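Local coordinates for protein ACDH-11, isoform b (Caenorhabditis elegans, PDB 4Y9J) that belongs to the acyl-CoA dehydrogenase family of flavoproteins and binds flavin-adenine dinucleotide, at residues K275-L278 with G279-Q282; L312-T315 with R316-A320. All coordinates share one frame; numbering follows the deposited sequence.

Contact 1: residues K275-L278 with G279-Q282; sequences KNKL and GTKQ
Lys277 and Lys281 cross-link the loop, each ammonium bonding to a residue of the other segment. Lys281 NZ donates to the backbone oxygen Lys277 O at 2.7 Å, tilted modestly from the carbonyl plane. A bend at the last torsion of Lys281 (chi4 -69°) swings NZ back to that oxygen after an otherwise extended chain. The Lys277 side chain crosses Thr280 at about a right angle, and its NZ lies 3.0 Å from Thr280 OG1 and 3.0 Å from Thr280 O, bonded to both. It sits well above the plane of the latter carbonyl. This ammonium has further partners in Thr285 OG1, its strongest, and Leu283 O. Thr280 OG1 in turn donates to Gly279 O at 2.7 Å, which fixes its rotation.

Water extends the polar network. One molecule gives to Asn276 OD1 at 3.0 Å and accepts from Lys281 NZ at 2.9 Å; a second accepts from the same NZ but reaches OD1 weakly. Asn276 and Lys281 run alongside each other, pointing the same way.

One carbon-oxygen approach is close: Lys277 CB lies 3.1 Å from Gly279 O. Asp438 OD1 accepts from the backbone N of Thr280, and Tyr426 of the second subunit packs on the same residue. The loop links antiparallel neighbours, strands 269-274 and 285-298, of the acyl-CoA dehydrogenase middle-domain sheet, and its Lys277 and Thr280 belong to the FAD pocket.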
ATOM      1  N   LYS B 275     -13.143   9.582   2.865  1.00 25.71           N
ATOM      2  CA  LYS B 275     -13.210   9.794   1.417  1.00 27.51           C
ATOM      3  C   LYS B 275     -11.863   9.533   0.744  1.00 27.42           C
ATOM      4  O   LYS B 275     -10.765   9.745   1.295  1.00 26.16           O
ATOM      5  CB  LYS B 275     -13.648  11.220   1.083  1.00 26.60           C
ATOM      6  CG  LYS B 275     -14.990  11.665   1.627  1.00 26.85           C
ATOM      7  CD  LYS B 275     -16.143  10.839   1.033  1.00 27.00           C
ATOM      8  CE  LYS B 275     -17.409  11.503   1.470  1.00 27.13           C
ATOM      9  NZ  LYS B 275     -18.610  10.842   0.945  1.00 27.03           N
ATOM     10  N   ASN B 276     -11.939   9.041  -0.496  1.00 25.72           N
ATOM     11  CA  ASN B 276     -10.791   8.909  -1.389  1.00 25.80           C
ATOM     12  C   ASN B 276     -10.809  10.006  -2.441  1.00 27.84           C
ATOM     13  O   ASN B 276     -11.620   9.964  -3.366  1.00 25.97           O
ATOM     14  CB  ASN B 276     -10.868   7.502  -2.016  1.00 28.82           C
ATOM     15  CG  ASN B 276      -9.753   7.240  -3.015  1.00 32.83           C
ATOM     16  OD1 ASN B 276      -8.828   8.020  -3.230  1.00 30.64           O
ATOM     17  ND2 ASN B 276      -9.903   6.113  -3.701  1.00 34.07           N
ATOM     18  N   LYS B 277      -9.981  11.044  -2.247  1.00 24.91           N
ATOM     19  CA  LYS B 277     -10.218  12.361  -2.858  1.00 23.80           C
ATOM     20  C   LYS B 277      -9.177  12.665  -3.899  1.00 23.41           C
ATOM     21  O   LYS B 277      -7.995  12.239  -3.770  1.00 24.66           O
ATOM     22  CB  LYS B 277     -10.185  13.453  -1.805  1.00 23.28           C
ATOM     23  CG  LYS B 277     -11.220  13.236  -0.700  1.00 22.80           C
ATOM     24  CD  LYS B 277     -11.282  14.356   0.320  1.00 23.15           C
ATOM     25  CE  LYS B 277     -10.180  14.117   1.370  1.00 25.13           C
ATOM     26  NZ  LYS B 277     -10.029  15.288   2.280  1.00 25.88           N
ATOM     27  N   LEU B 278      -9.578  13.391  -4.925  1.00 23.56           N
ATOM     28  CA  LEU B 278      -8.613  13.889  -5.921  1.00 23.75           C
ATOM     29  C   LEU B 278      -7.423  14.615  -5.324  1.00 23.83           C
ATOM     30  O   LEU B 278      -6.223  14.374  -5.682  1.00 23.79           O
ATOM     31  CB  LEU B 278      -9.312  14.814  -6.960  1.00 25.76           C
ATOM     32  CG  LEU B 278      -8.428  15.591  -7.939  1.00 25.31           C
ATOM     33  CD1 LEU B 278      -7.503  14.666  -8.749  1.00 26.18           C
ATOM     34  CD2 LEU B 278      -9.318  16.463  -8.847  1.00 27.91           C
ATOM     35  N   GLY B 279      -7.783  15.576  -4.473  1.00 22.38           N
ATOM     36  CA  GLY B 279      -6.828  16.317  -3.693  1.00 22.39           C
ATOM     37  C   GLY B 279      -7.317  16.531  -2.301  1.00 22.94           C
ATOM     38  O   GLY B 279      -8.276  15.890  -1.881  1.00 25.41           O
ATOM     39  N   THR B 280      -6.677  17.464  -1.561  1.00 24.24           N
ATOM     40  CA  THR B 280      -6.868  17.542  -0.123  1.00 25.41           C
ATOM     41  C   THR B 280      -6.629  16.206   0.596  1.00 24.43           C
ATOM     42  O   THR B 280      -7.201  15.925   1.681  1.00 25.44           O
ATOM     43  CB  THR B 280      -8.234  18.195   0.316  1.00 23.93           C
ATOM     44  OG1 THR B 280      -9.315  17.282   0.134  1.00 24.44           O
ATOM     45  CG2 THR B 280      -8.575  19.528  -0.502  1.00 24.94           C
ATOM     46  N   LYS B 281      -5.787  15.366   0.014  1.00 24.71           N
ATOM     47  CA  LYS B 281      -5.549  14.047   0.552  1.00 24.88           C
ATOM     48  C   LYS B 281      -4.939  14.085   2.001  1.00 25.38           C
ATOM     49  O   LYS B 281      -5.067  13.117   2.729  1.00 25.76           O
ATOM     50  CB  LYS B 281      -4.591  13.214  -0.397  1.00 26.16           C
ATOM     51  CG  LYS B 281      -5.188  12.867  -1.746  1.00 26.43           C
ATOM     52  CD  LYS B 281      -4.244  11.905  -2.542  1.00 30.09           C
ATOM     53  CE  LYS B 281      -4.866  11.376  -3.826  1.00 31.51           C
ATOM     54  NZ  LYS B 281      -5.964  10.462  -3.468  1.00 32.03           N
ATOM     55  N   GLN B 282      -4.296  15.176   2.336  1.00 24.63           N
ATOM     56  CA  GLN B 282      -3.747  15.430   3.644  1.00 25.48           C
ATOM     57  C   GLN B 282      -4.821  15.467   4.716  1.00 26.39           C
ATOM     58  O   GLN B 282      -4.564  15.103   5.882  1.00 25.70           O
ATOM     59  CB  GLN B 282      -2.972  16.776   3.710  1.00 25.50           C
ATOM     60  CG  GLN B 282      -2.054  17.115   2.531  1.00 27.40           C
ATOM     61  CD  GLN B 282      -2.783  17.822   1.382  1.00 26.99           C
ATOM     62  OE1 GLN B 282      -3.983  17.692   1.180  1.00 26.26           O
ATOM     63  NE2 GLN B 282      -2.042  18.553   0.649  1.00 27.42           N
TER
HETATM   64  O   HOH W   1      -6.582   8.186  -5.138  1.00 38.23           O
HETATM   65  O   HOH W   2      -6.333   9.192  -1.177  1.00 50.67           O

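Contact 2: residues L312-T315 with R316-A320. With UCC (S-{(3S,5R,9R)-1-[(2R,3S,4R,5R)-5-(6-amino-9H-purin-9-yl)-4-hydroxy-3-(phosphonooxy)tetrahydrofuran-2-yl]-3,5,9-trihydroxy-8,8-dimethyl-3,5-dioxido-10,14-dioxo-2,4,6-trioxa-11,15-diaza-3lambda~5~,5lambda~5~-diphosphaheptadecan-17-yl} undecanethioate), chain F.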
ATOM      1  N   LEU B 312     -20.321  30.287   6.701  1.00 40.41           N
ATOM      2  CA  LEU B 312     -20.238  30.264   5.210  1.00 39.05           C
ATOM      3  C   LEU B 312     -19.416  31.475   4.695  1.00 38.85           C
ATOM      4  O   LEU B 312     -18.464  31.305   3.925  1.00 41.44           O
ATOM      5  CB  LEU B 312     -21.629  30.262   4.530  1.00 42.18           C
ATOM      6  CG  LEU B 312     -22.614  29.088   4.810  1.00 44.75           C
ATOM      7  CD1 LEU B 312     -23.993  29.390   4.154  1.00 46.66           C
ATOM      8  CD2 LEU B 312     -21.990  27.769   4.329  1.00 46.91           C
ATOM      9  N   ASN B 313     -19.725  32.685   5.126  1.00 38.89           N
ATOM     10  CA  ASN B 313     -18.990  33.799   4.621  1.00 39.54           C
ATOM     11  C   ASN B 313     -17.535  33.849   4.977  1.00 43.14           C
ATOM     12  O   ASN B 313     -16.764  34.232   4.120  1.00 42.91           O
ATOM     13  CB  ASN B 313     -19.682  35.056   5.050  1.00 42.91           C
ATOM     14  CG  ASN B 313     -21.028  35.228   4.296  1.00 46.54           C
ATOM     15  OD1 ASN B 313     -21.197  34.731   3.131  1.00 43.64           O
ATOM     16  ND2 ASN B 313     -22.004  35.895   4.945  1.00 47.81           N
ATOM     17  N   ILE B 314     -17.142  33.493   6.236  1.00 42.50           N
ATOM     18  CA  ILE B 314     -15.717  33.516   6.604  1.00 40.40           C
ATOM     19  C   ILE B 314     -14.982  32.467   5.888  1.00 36.99           C
ATOM     20  O   ILE B 314     -13.862  32.730   5.446  1.00 37.07           O
ATOM     21  CB  ILE B 314     -15.502  33.359   8.165  1.00 42.92           C
ATOM     22  CG1 ILE B 314     -15.927  34.610   8.880  1.00 43.81           C
ATOM     23  CG2 ILE B 314     -14.040  33.032   8.530  1.00 42.77           C
ATOM     24  CD1 ILE B 314     -15.024  35.813   8.663  1.00 47.32           C
ATOM     25  N   THR B 315     -15.582  31.264   5.734  1.00 34.71           N
ATOM     26  CA  THR B 315     -14.897  30.218   5.101  1.00 37.09           C
ATOM     27  C   THR B 315     -14.722  30.529   3.604  1.00 34.48           C
ATOM     28  O   THR B 315     -13.705  30.142   3.018  1.00 33.78           O
ATOM     29  CB  THR B 315     -15.543  28.780   5.235  1.00 36.01           C
ATOM     30  OG1 THR B 315     -16.873  28.769   4.681  1.00 34.71           O
ATOM     31  CG2 THR B 315     -15.571  28.291   6.709  1.00 38.49           C
ATOM     32  N   ARG B 316     -15.692  31.193   3.021  1.00 37.78           N
ATOM     33  CA  ARG B 316     -15.613  31.614   1.597  0.50 37.29           C
ATOM     34  C   ARG B 316     -14.440  32.610   1.367  1.00 36.86           C
ATOM     35  O   ARG B 316     -13.694  32.479   0.422  1.00 36.76           O
ATOM     36  CB  ARG B 316     -16.998  32.151   1.128  0.50 35.94           C
ATOM     37  CG  ARG B 316     -17.957  30.957   1.023  0.50 34.09           C
ATOM     38  CD  ARG B 316     -19.414  31.251   0.649  0.50 31.76           C
ATOM     39  NE  ARG B 316     -20.193  30.036   0.664  0.50 27.55           N
ATOM     40  CZ  ARG B 316     -21.504  30.016   0.632  0.50 27.48           C
ATOM     41  NH1 ARG B 316     -22.161  31.122   0.674  0.50 30.10           N
ATOM     42  NH2 ARG B 316     -22.185  28.908   0.630  0.50 27.32           N
ATOM     43  N   ILE B 317     -14.164  33.520   2.305  1.00 37.06           N
ATOM     44  CA  ILE B 317     -12.939  34.376   2.210  1.00 35.22           C
ATOM     45  C   ILE B 317     -11.601  33.529   2.326  1.00 35.30           C
ATOM     46  O   ILE B 317     -10.614  33.738   1.595  1.00 32.76           O
ATOM     47  CB  ILE B 317     -12.944  35.458   3.266  1.00 40.60           C
ATOM     48  CG1 ILE B 317     -14.138  36.425   2.999  1.00 42.95           C
ATOM     49  CG2 ILE B 317     -11.608  36.192   3.341  1.00 38.53           C
ATOM     50  CD1 ILE B 317     -14.160  37.633   3.865  1.00 53.06           C
ATOM     51  N   HIS B 318     -11.559  32.652   3.312  1.00 32.38           N
ATOM     52  CA  HIS B 318     -10.441  31.709   3.444  1.00 32.98           C
ATOM     53  C   HIS B 318     -10.285  30.897   2.158  1.00 30.73           C
ATOM     54  O   HIS B 318      -9.173  30.585   1.747  1.00 31.33           O
ATOM     55  CB  HIS B 318     -10.665  30.734   4.592  1.00 31.28           C
ATOM     56  CG  HIS B 318     -10.245  31.219   5.942  1.00 32.99           C
ATOM     57  ND1 HIS B 318     -10.928  32.173   6.669  1.00 39.12           N
ATOM     58  CD2 HIS B 318      -9.238  30.818   6.737  1.00 30.67           C
ATOM     59  CE1 HIS B 318     -10.354  32.338   7.841  1.00 33.30           C
ATOM     60  NE2 HIS B 318      -9.321  31.537   7.893  1.00 36.16           N
ATOM     61  N   ASN B 319     -11.391  30.492   1.556  1.00 31.06           N
ATOM     62  CA  ASN B 319     -11.289  29.672   0.337  1.00 29.95           C
ATOM     63  C   ASN B 319     -10.666  30.516  -0.787  1.00 31.72           C
ATOM     64  O   ASN B 319      -9.873  30.015  -1.552  1.00 30.44           O
ATOM     65  CB  ASN B 319     -12.654  29.144  -0.076  1.00 30.67           C
ATOM     66  CG  ASN B 319     -12.572  28.152  -1.188  1.00 33.11           C
ATOM     67  OD1 ASN B 319     -12.265  26.979  -0.987  1.00 36.21           O
ATOM     68  ND2 ASN B 319     -12.823  28.629  -2.402  1.00 32.14           N
ATOM     69  N   ALA B 320     -11.002  31.792  -0.865  1.00 30.67           N
ATOM     70  CA  ALA B 320     -10.381  32.654  -1.840  1.00 31.77           C
ATOM     71  C   ALA B 320      -8.889  32.829  -1.619  1.00 32.16           C
ATOM     72  O   ALA B 320      -8.104  32.928  -2.562  1.00 31.02           O
ATOM     73  CB  ALA B 320     -11.089  34.007  -1.876  1.00 34.58           C
TER
HETATM   74  OA1 UCC F 702     -17.884  22.622   1.985  1.00 45.76           O
HETATM   75  CA1 UCC F 702     -17.763  22.721   3.267  1.00 48.78           C
HETATM   76  CA2 UCC F 702     -16.494  22.609   4.121  1.00 47.78           C
HETATM   77  CA3 UCC F 702     -15.150  22.722   3.471  1.00 52.51           C
HETATM   78  CA4 UCC F 702     -14.157  23.573   4.332  1.00 53.68           C
HETATM   79  CA5 UCC F 702     -13.853  24.890   3.605  1.00 50.35           C
HETATM   80  CA6 UCC F 702     -12.407  25.235   3.682  1.00 48.77           C
HETATM   81  CA7 UCC F 702     -12.099  26.540   2.964  1.00 47.43           C
HETATM   82  CA8 UCC F 702     -10.692  26.658   3.392  1.00 49.55           C
HETATM   83  CA9 UCC F 702      -9.664  26.985   2.452  1.00 52.31           C
HETATM   84  C10 UCC F 702      -8.691  25.916   2.231  1.00 54.84           C
HETATM   85  C11 UCC F 702      -8.903  25.614   0.755  1.00 57.20           C
HETATM   86  S   UCC F 702     -19.020  22.958   4.346  1.00 46.45           S
HETATM   87  CP1 UCC F 702     -20.594  23.027   3.409  1.00 49.37           C
HETATM   88  CP2 UCC F 702     -20.703  24.151   2.425  1.00 48.53           C
HETATM   89  NP1 UCC F 702     -22.080  24.327   1.918  1.00 48.66           N
HETATM   90  CP3 UCC F 702     -22.355  25.463   1.275  1.00 47.18           C
HETATM   91  OP1 UCC F 702     -21.516  26.311   0.972  1.00 43.37           O
HETATM   92  CP4 UCC F 702     -23.814  25.734   0.969  1.00 47.30           C
HETATM   93  CP5 UCC F 702     -23.963  26.070  -0.522  1.00 47.06           C
HETATM   94  NP2 UCC F 702     -25.354  26.491  -0.635  1.00 47.68           N
HETATM   95  CP6 UCC F 702     -25.795  27.719  -0.368  1.00 48.76           C
HETATM   96  OP2 UCC F 702     -25.056  28.658  -0.105  1.00 50.21           O
HETATM   97  CP8 UCC F 702     -27.289  27.904  -0.539  1.00 48.73           C
HETATM   98  OP3 UCC F 702     -27.526  29.148  -1.265  1.00 47.48           O
HETATM   99  CPB UCC F 702     -28.091  28.113   0.724  1.00 52.98           C
HETATM  100  CP7 UCC F 702     -27.548  29.055   1.809  1.00 51.17           C
HETATM  101  CP9 UCC F 702     -27.673  26.813   1.541  1.00 49.45           C
HETATM  102  CPA UCC F 702     -29.577  27.705   0.611  1.00 52.75           C
HETATM  103  O7  UCC F 702     -30.228  27.887   1.893  1.00 54.11           O
HETATM  104  P2  UCC F 702     -31.839  28.051   1.966  1.00 53.12           P
HETATM  105  O21 UCC F 702     -32.286  28.162   3.415  1.00 56.52           O
HETATM  106  O22 UCC F 702     -32.417  27.047   0.958  1.00 49.94           O
HETATM  107  O6  UCC F 702     -31.989  29.482   1.205  1.00 52.88           O
HETATM  108  P1  UCC F 702     -32.552  30.860   1.772  1.00 58.34           P
HETATM  109  O11 UCC F 702     -33.998  30.763   2.238  1.00 58.05           O
HETATM  110  O12 UCC F 702     -32.195  31.826   0.683  1.00 54.95           O
HETATM  111  O5' UCC F 702     -31.530  31.072   3.074  1.00 57.41           O
HETATM  112  C5' UCC F 702     -32.070  31.138   4.416  1.00 58.17           C
HETATM  113  C4' UCC F 702     -31.600  32.406   5.156  1.00 58.34           C
HETATM  114  C3' UCC F 702     -32.056  33.672   4.438  1.00 58.54           C
HETATM  115  O3' UCC F 702     -32.236  34.619   5.460  1.00 61.18           O
HETATM  116  P3  UCC F 702     -33.650  35.234   5.803  1.00 65.39           P
HETATM  117  O33 UCC F 702     -33.339  36.087   7.013  1.00 61.86           O
HETATM  118  O32 UCC F 702     -34.479  34.052   6.248  1.00 64.77           O
HETATM  119  O31 UCC F 702     -34.071  35.959   4.499  1.00 65.76           O
HETATM  120  C2' UCC F 702     -30.887  34.105   3.563  1.00 56.60           C
HETATM  121  O2' UCC F 702     -30.740  35.513   3.393  1.00 55.96           O
HETATM  122  O4' UCC F 702     -30.158  32.452   5.177  1.00 55.50           O
HETATM  123  C1' UCC F 702     -29.748  33.615   4.467  1.00 57.70           C
HETATM  124  N9  UCC F 702     -28.461  33.377   3.799  1.00 55.89           N
HETATM  125  C4  UCC F 702     -27.417  34.181   3.977  1.00 54.64           C
HETATM  126  N3  UCC F 702     -27.151  35.263   4.747  1.00 52.38           N
HETATM  127  C8  UCC F 702     -28.182  32.406   2.898  1.00 55.36           C
HETATM  128  N7  UCC F 702     -26.903  32.542   2.503  1.00 55.90           N
HETATM  129  C5  UCC F 702     -26.368  33.610   3.136  1.00 53.88           C
HETATM  130  C6  UCC F 702     -25.036  34.270   3.207  1.00 55.36           C
HETATM  131  N6  UCC F 702     -24.018  33.786   2.451  1.00 55.29           N
HETATM  132  N1  UCC F 702     -24.915  35.394   3.983  1.00 54.55           N
HETATM  133  C2  UCC F 702     -25.946  35.859   4.719  1.00 53.38           C
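Leu312 and Arg316 lie side by side, pointing the same way: CG of each is set beside its own backbone N (chi1 -61° in Leu312, -71° in Arg316), and the arginine chain then runs extended to NE. These residues are one turn apart on helix 304-338, part of the C-terminal helical domain of the acyl-CoA dehydrogenase fold, and this stretch lines the UCC pocket. Leu312 CB sits over the centre of one guanidinium face, 3.9 Å from Arg316 CZ. In one of the two conformers modelled for Arg316, UCC OP1 lies at the edge of that group, in plane, and takes Arg316 NH2 at 2.7 Å; the same NH2 also donates to UCC OP2 at 3.0 Å. NE has a weak further bond to Glu446 O.

Asn313 reads the adenine end of the ligand. Its CG also stands beside the backbone N, and the amide makes a two-point pairing: UCC N6 gives to Asn313 OD1 at 3.1 Å while Asn313 ND2 gives to UCC N1 at the same 3.1 Å.

The acyl chain of the ligand passes the later turn, with UCC CA9 near both the carbonyl oxygen of His318 and Asn319 CA. The Asn319 amide is anchored elsewhere, chiefly by ND2 to Thr442 O.

Regular helical bonds tie Arg316, Ile317, His318 and Asn319 to the carbonyls four residues earlier. The His318 ring comes alongside Ile314, with its ND1 3.7 Å from Ile314 CG2. One of the helical carbonyls is shared: Ile314 O takes His318 N at 3.1 Å and also the ring nitrogen ND1. His318 ND1 approaches from above the carbonyl plane, 49° out of it, and ends up 3.2 Å from Ile314 O.

How the contacts relate
The two contacts follow each other along the chain and flank neighbouring ligands from different parts of the fold, contact 1 touching FAD and contact 2 touching UCC. Their centres are 20 Å apart, and their nearest atoms come within about 8 Å without touching. Contact 1 is the cofactor side: the Lys277 side chain is about 4 Å from FAD, and that of Thr280 about 6 Å from UCC. Contact 2 meets UCC directly, while its Arg316 side chain stays about 7 Å from FAD. The loop of 275-282 is also packed against the second subunit, whereas no other protein chain touches 312-320; of the two, only contact 1 also lies at the subunit interface.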